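Side-chain contacts in uncharacterized protein (Bacteroides thetaiotaomicron, PDB 3KZT), which is of unknown function but carries a DUF3828 domain and is probably produced as a lipoprotein: residues 32-37 against 58-63; 102-107 against 136-141. All coordinates share one frame; numbering follows the deposited sequence. Where two conformers were deposited one is given.

Interaction 1 of 2, residues 32-37 against 58-63; sequences EDFYEA and QKFLTK
With CG anti to the backbone N (chi1 168°), Phe34 sends its ring out beside that of Phe60, whose CG is anti to the carbonyl carbon (chi1 -70°). The two side chains slide past each other in opposite directions. Their rings neither stack nor meet edge to face: the planes lie at 46° and the centroids are 5.7 Å apart. The closer fit is base to ring. CB of Phe34 sits over a face of the Phe60 ring, 4.0 Å from its centroid in a CH-pi contact, while Phe34 CD1 comes within 3.5 Å of Phe60 CB. Flat phenyls allow this close meeting between helices 13-41 and 47-60. Leu61, just past the helix end, crosses Phe34 at about a right angle and lays branched CD2 over one face of the Phe34 ring in a CH-pi contact, 4.2 Å from that ring's centroid. Asp33 contributes only its CB, 4.1 Å from Phe60 CZ; its carboxylate lies near Glu89 of the second subunit. Ile56 and Ile136 also touch Phe34, joining helix 13-41 to the sheet's edge. No hydrogen bond crosses the contact, which implies cohesion by shape and dispersion, with the hydrophobic effect behind it.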
loop_
_atom_site.group_PDB
_atom_site.type_symbol
_atom_site.label_atom_id
_atom_site.label_comp_id
_atom_site.label_asym_id
_atom_site.label_seq_id
_atom_site.Cartn_x
_atom_site.Cartn_y
_atom_site.Cartn_z
ATOM N N GLU A 32 -3.520 9.305 -4.461
ATOM C CA GLU A 32 -3.606 7.855 -4.142
ATOM C C GLU A 32 -2.244 7.214 -3.871
ATOM O O GLU A 32 -2.110 6.447 -2.915
ATOM C CB GLU A 32 -4.263 7.096 -5.281
ATOM C CG GLU A 32 -5.775 7.324 -5.371
ATOM C CD GLU A 32 -6.404 6.730 -6.622
ATOM O OE1 GLU A 32 -5.667 6.284 -7.523
ATOM O OE2 GLU A 32 -7.656 6.708 -6.693
ATOM N N ASP A 33 -1.257 7.529 -4.723
ATOM C CA ASP A 33 0.139 7.008 -4.570
ATOM C C ASP A 33 0.782 7.489 -3.298
ATOM O O ASP A 33 1.483 6.721 -2.639
ATOM C CB ASP A 33 1.054 7.438 -5.733
ATOM C CG ASP A 33 0.667 6.824 -7.072
ATOM O OD1 ASP A 33 -0.182 5.910 -7.131
ATOM O OD2 ASP A 33 1.219 7.289 -8.077
ATOM N N PHE A 34 0.595 8.778 -2.983
ATOM C CA PHE A 34 1.105 9.335 -1.727
ATOM C C PHE A 34 0.545 8.599 -0.502
ATOM O O PHE A 34 1.319 8.146 0.342
ATOM C CB PHE A 34 0.810 10.846 -1.593
ATOM C CG PHE A 34 1.062 11.369 -0.220
ATOM C CD1 PHE A 34 2.330 11.250 0.359
ATOM C CD2 PHE A 34 0.030 11.949 0.535
ATOM C CE1 PHE A 34 2.570 11.703 1.655
ATOM C CE2 PHE A 34 0.273 12.415 1.837
ATOM C CZ PHE A 34 1.538 12.287 2.392
ATOM N N TYR A 35 -0.785 8.493 -0.420
ATOM C CA TYR A 35 -1.446 7.848 0.740
ATOM C C TYR A 35 -1.137 6.363 0.902
ATOM O O TYR A 35 -0.964 5.899 2.026
ATOM C CB TYR A 35 -2.972 8.120 0.768
ATOM C CG TYR A 35 -3.295 9.424 1.445
ATOM C CD1 TYR A 35 -3.263 10.631 0.742
ATOM C CD2 TYR A 35 -3.596 9.462 2.804
ATOM C CE1 TYR A 35 -3.533 11.843 1.370
ATOM C CE2 TYR A 35 -3.870 10.659 3.445
ATOM C CZ TYR A 35 -3.842 11.854 2.728
ATOM O OH TYR A 35 -4.113 13.046 3.346
ATOM N N GLU A 36 -1.050 5.629 -0.207
ATOM C CA GLU A 36 -0.661 4.202 -0.153
ATOM C C GLU A 36 0.803 4.019 0.283
ATOM O O GLU A 36 1.092 3.151 1.117
ATOM C CB GLU A 36 -0.949 3.496 -1.473
ATOM C CG GLU A 36 -2.441 3.264 -1.668
ATOM C CD GLU A 36 -2.834 2.902 -3.081
ATOM O OE1 GLU A 36 -1.961 2.496 -3.900
ATOM O OE2 GLU A 36 -4.045 3.022 -3.377
ATOM N N ALA A 37 1.703 4.850 -0.265
ATOM C CA ALA A 37 3.137 4.841 0.110
ATOM C C ALA A 37 3.338 5.261 1.570
ATOM O O ALA A 37 4.053 4.598 2.314
ATOM C CB ALA A 37 3.931 5.763 -0.807
ATOM N N GLN A 58 8.651 14.468 1.883
ATOM C CA GLN A 58 9.615 15.290 1.090
ATOM C C GLN A 58 9.360 15.143 -0.443
ATOM O O GLN A 58 9.496 16.127 -1.188
ATOM C CB GLN A 58 11.076 14.913 1.432
ATOM C CG GLN A 58 11.500 15.156 2.938
ATOM C CD GLN A 58 12.085 16.517 3.245
ATOM O OE1 GLN A 58 11.947 17.482 2.471
ATOM N NE2 GLN A 58 12.735 16.614 4.408
ATOM N N LYS A 59 8.959 13.929 -0.877
ATOM C CA LYS A 59 8.684 13.649 -2.296
ATOM C C LYS A 59 7.359 14.250 -2.770
ATOM O O LYS A 59 7.327 14.981 -3.778
ATOM C CB LYS A 59 8.682 12.125 -2.559
ATOM C CG LYS A 59 8.393 11.729 -4.031
ATOM C CD LYS A 59 8.796 10.295 -4.337
ATOM C CE LYS A 59 8.499 9.946 -5.795
ATOM N NZ LYS A 59 9.218 10.846 -6.742
ATOM N N PHE A 60 6.276 13.929 -2.057
ATOM C CA PHE A 60 4.909 14.312 -2.461
ATOM C C PHE A 60 4.357 15.680 -2.014
ATOM O O PHE A 60 3.453 16.200 -2.673
ATOM C CB PHE A 60 3.933 13.204 -2.064
ATOM C CG PHE A 60 4.079 11.942 -2.879
ATOM C CD1 PHE A 60 3.454 11.832 -4.125
ATOM C CD2 PHE A 60 4.813 10.858 -2.404
ATOM C CE1 PHE A 60 3.575 10.669 -4.889
ATOM C CE2 PHE A 60 4.936 9.691 -3.162
ATOM C CZ PHE A 60 4.312 9.598 -4.405
ATOM N N LEU A 61 4.885 16.251 -0.918
ATOM C CA LEU A 61 4.390 17.541 -0.367
ATOM C C LEU A 61 5.387 18.683 -0.599
ATOM O O LEU A 61 6.600 18.448 -0.646
ATOM C CB LEU A 61 4.110 17.409 1.141
ATOM C CG LEU A 61 3.373 16.153 1.637
ATOM C CD1 LEU A 61 3.121 16.254 3.143
ATOM C CD2 LEU A 61 2.086 15.911 0.921
ATOM N N THR A 62 4.879 19.920 -0.724
ATOM C CA THR A 62 5.755 21.109 -0.871
ATOM C C THR A 62 6.414 21.449 0.477
ATOM O O THR A 62 5.962 20.981 1.533
ATOM C CB THR A 62 4.986 22.382 -1.386
ATOM O OG1 THR A 62 4.009 22.792 -0.425
ATOM C CG2 THR A 62 4.314 22.127 -2.736
ATOM N N LYS A 63 7.485 22.254 0.422
ATOM C CA LYS A 63 8.195 22.753 1.630
ATOM C C LYS A 63 7.259 23.520 2.587
ATOM O O LYS A 63 7.375 23.383 3.810
ATOM C CB LYS A 63 9.377 23.659 1.227
#

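Interaction 2 of 2, residues 102-107 against 136-141; sequences DNWYEV and IDDITP. With EDO (1,2-ethanediol), chain C; SO4 (sulfate ion), chain E.
Trp104 reaches past the intervening strand 119-130 to meet Asp138 and Pro141, although its CA is 8.9 Å from the CA of Asp138. Its chi1 of -76° sets CG beside the backbone N, and the long indole then spans the distance, touching Arg126 of strand 119-130. The tight part of the contact is the far end of the six-membered ring. Pro141 lays CG over one face, 4.0 Å from the centroid of that ring, a CH-pi contact between a rigid apolar ring and a broad aromatic surface. Asp138 comes to the ring edge instead, with OD2 3.5 Å from Trp104 CH2 and its carboxylate plane turned 65° from the indole; its other oxygen, OD1, forms a salt bridge with Lys68. Asp137 and Asp138 form a classic beta bulge opposite Arg126, to which Asp137 is salt-bridged. The looser side faces solvent: Pro141 and Asn103 are exposed, and the polar partners here are small molecules, probably from the crystallisation liquor. At the pyrrole edge, Trp104 NE1 gives sulfate O4 a bond of 3.1 Å at 163° and a weaker one to O2. Apart from the sulfate, just before strand 104-111, OD1 of Asn103 accepts from both hydroxyls of an ethanediol, whose O2 lies at the edge of the Tyr105 ring and accepts from Tyr105 OH at 2.8 Å. With an alanine here instead of Trp104, the ring of Pro141 would probably lose its aromatic cover, Asp138 its edge contact and the sulfate its indole donor. The weakly positive C-H edge of the indole may favour the nearby carboxylate; the indole N-H and Arg126 NH1 both bind the sulfate, consistent with a patch that can accept an anion, though no natural ligand is established.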
loop_
_atom_site.group_PDB
_atom_site.type_symbol
_atom_site.label_atom_id
_atom_site.label_comp_id
_atom_site.label_asym_id
_atom_site.label_seq_id
_atom_site.Cartn_x
_atom_site.Cartn_y
_atom_site.Cartn_z
ATOM N N ASP A 102 -11.840 23.437 -8.258
ATOM C CA ASP A 102 -10.556 24.042 -8.595
ATOM C C ASP A 102 -9.422 22.987 -8.403
ATOM O O ASP A 102 -9.553 21.879 -8.928
ATOM C CB ASP A 102 -10.371 25.355 -7.795
ATOM C CG ASP A 102 -11.517 26.340 -8.020
ATOM O OD1 ASP A 102 -11.826 26.647 -9.199
ATOM O OD2 ASP A 102 -12.105 26.800 -7.021
ATOM N N ASN A 103 -8.380 23.296 -7.623
ATOM C CA ASN A 103 -7.316 22.344 -7.329
ATOM C C ASN A 103 -7.494 21.568 -5.983
ATOM O O ASN A 103 -6.566 20.884 -5.557
ATOM C CB ASN A 103 -5.962 23.075 -7.363
ATOM C CG ASN A 103 -5.647 23.683 -8.734
ATOM O OD1 ASN A 103 -5.951 23.105 -9.766
ATOM N ND2 ASN A 103 -5.006 24.840 -8.732
ATOM N N TRP A 104 -8.681 21.666 -5.343
ATOM C CA TRP A 104 -8.967 20.946 -4.089
ATOM C C TRP A 104 -9.556 19.570 -4.394
ATOM O O TRP A 104 -10.372 19.421 -5.309
ATOM C CB TRP A 104 -9.899 21.747 -3.153
ATOM C CG TRP A 104 -9.178 22.841 -2.472
ATOM C CD1 TRP A 104 -9.067 24.130 -2.891
ATOM C CD2 TRP A 104 -8.413 22.736 -1.267
ATOM N NE1 TRP A 104 -8.293 24.851 -2.009
ATOM C CE2 TRP A 104 -7.880 24.021 -0.999
ATOM C CE3 TRP A 104 -8.135 21.685 -0.374
ATOM C CZ2 TRP A 104 -7.075 24.286 0.123
ATOM C CZ3 TRP A 104 -7.329 21.947 0.745
ATOM C CH2 TRP A 104 -6.810 23.241 0.980
ATOM N N TYR A 105 -9.096 18.577 -3.631
ATOM C CA TYR A 105 -9.527 17.182 -3.729
ATOM C C TYR A 105 -9.828 16.749 -2.302
ATOM O O TYR A 105 -9.371 17.395 -1.361
ATOM C CB TYR A 105 -8.405 16.319 -4.372
ATOM C CG TYR A 105 -8.125 16.725 -5.802
ATOM C CD1 TYR A 105 -7.318 17.827 -6.085
ATOM C CD2 TYR A 105 -8.682 16.027 -6.874
ATOM C CE1 TYR A 105 -7.078 18.231 -7.395
ATOM C CE2 TYR A 105 -8.446 16.419 -8.195
ATOM C CZ TYR A 105 -7.645 17.514 -8.445
ATOM O OH TYR A 105 -7.417 17.915 -9.723
ATOM N N GLU A 106 -10.604 15.684 -2.148
ATOM C CA GLU A 106 -10.987 15.158 -0.832
ATOM C C GLU A 106 -10.475 13.724 -0.731
ATOM O O GLU A 106 -10.782 12.917 -1.597
ATOM C CB GLU A 106 -12.518 15.190 -0.689
ATOM C CG GLU A 106 -13.063 14.619 0.628
ATOM C CD GLU A 106 -14.560 14.750 0.728
ATOM O OE1 GLU A 106 -15.032 15.825 1.164
ATOM O OE2 GLU A 106 -15.265 13.769 0.408
ATOM N N VAL A 107 -9.697 13.430 0.323
ATOM C CA VAL A 107 -9.180 12.080 0.599
ATOM C C VAL A 107 -10.084 11.452 1.662
ATOM O O VAL A 107 -10.089 11.909 2.813
ATOM C CB VAL A 107 -7.727 12.118 1.112
ATOM C CG1 VAL A 107 -7.272 10.713 1.559
ATOM C CG2 VAL A 107 -6.798 12.664 0.024
ATOM N N ILE A 136 1.183 17.937 -3.447
ATOM C CA ILE A 136 0.152 18.455 -2.559
ATOM C C ILE A 136 0.773 19.699 -1.903
ATOM O O ILE A 136 1.828 19.595 -1.297
ATOM C CB ILE A 136 -0.284 17.416 -1.491
ATOM C CG1 ILE A 136 -0.898 16.167 -2.163
ATOM C CG2 ILE A 136 -1.296 18.013 -0.577
ATOM C CD1 ILE A 136 -1.197 15.023 -1.224
ATOM N N ASP A 137 0.139 20.865 -2.061
ATOM C CA ASP A 137 0.657 22.144 -1.476
ATOM C C ASP A 137 -0.142 22.694 -0.281
ATOM O O ASP A 137 0.266 23.693 0.303
ATOM C CB ASP A 137 0.869 23.222 -2.558
ATOM C CG ASP A 137 -0.426 23.719 -3.191
ATOM O OD1 ASP A 137 -1.489 23.071 -3.070
ATOM O OD2 ASP A 137 -0.367 24.773 -3.845
ATOM N N ASP A 138 -1.277 22.061 0.061
ATOM C CA ASP A 138 -2.037 22.428 1.259
ATOM C C ASP A 138 -3.007 21.302 1.684
ATOM O O ASP A 138 -3.454 20.514 0.844
ATOM C CB ASP A 138 -2.835 23.737 1.019
ATOM C CG ASP A 138 -3.315 24.400 2.322
ATOM O OD1 ASP A 138 -2.759 24.131 3.405
ATOM O OD2 ASP A 138 -4.255 25.202 2.248
ATOM N N ILE A 139 -3.286 21.222 2.996
ATOM C CA ILE A 139 -4.342 20.320 3.556
ATOM C C ILE A 139 -5.101 21.057 4.649
ATOM O O ILE A 139 -4.527 21.944 5.270
ATOM C CB ILE A 139 -3.776 18.953 4.137
ATOM C CG1 ILE A 139 -2.922 19.148 5.429
ATOM C CG2 ILE A 139 -2.986 18.210 3.090
ATOM C CD1 ILE A 139 -2.484 17.828 6.067
ATOM N N THR A 140 -6.374 20.678 4.871
ATOM C CA THR A 140 -7.206 21.188 6.014
ATOM C C THR A 140 -7.162 22.745 6.084
ATOM O O THR A 140 -6.516 23.299 6.987
ATOM C CB THR A 140 -6.726 20.533 7.328
ATOM O OG1 THR A 140 -6.689 19.111 7.134
ATOM C CG2 THR A 140 -7.664 20.867 8.524
ATOM N N PRO A 141 -7.805 23.434 5.085
ATOM C CA PRO A 141 -7.714 24.898 4.835
ATOM C C PRO A 141 -7.562 25.850 6.057
ATOM O O PRO A 141 -8.294 25.700 7.053
ATOM C CB PRO A 141 -9.020 25.204 4.092
ATOM C CG PRO A 141 -9.366 23.968 3.385
ATOM C CD PRO A 141 -8.712 22.795 4.099
HETATM C C1 EDO C . -3.752 20.453 -11.052
HETATM O O1 EDO C . -3.749 21.861 -11.306
HETATM C C2 EDO C . -4.549 20.148 -9.791
HETATM O O2 EDO C . -5.956 20.307 -10.024
HETATM S S SO4 E . -7.876 28.328 -3.004
HETATM O O1 SO4 E . -6.971 29.171 -3.779
HETATM O O2 SO4 E . -8.477 27.313 -3.875
HETATM O O3 SO4 E . -8.934 29.162 -2.434
HETATM O O4 SO4 E . -7.128 27.686 -1.924
#

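Interaction 1 lies on the helical side and is partly buried, whereas interaction 2 is a surface contact between strands 104-111 and 133-139, which are not neighbours in the antiparallel sheet. The former relies on carbon alone; the latter combines a proline on an aromatic face with a carboxylate at its edge, a bound sulfate, and salt bridges that lead outward to Lys68 and Arg126, as befits the surface. They share no segment, but they are joined directly: Phe60 O and Thr62 N probably hydrogen-bond to N and O of Ile136, so the segment from Phe60 to Thr62 is pinned at strand 133-139, outermost within the chain. Tyr35 packing on Val107 ties helix 13-41 to the strand that bears Trp104.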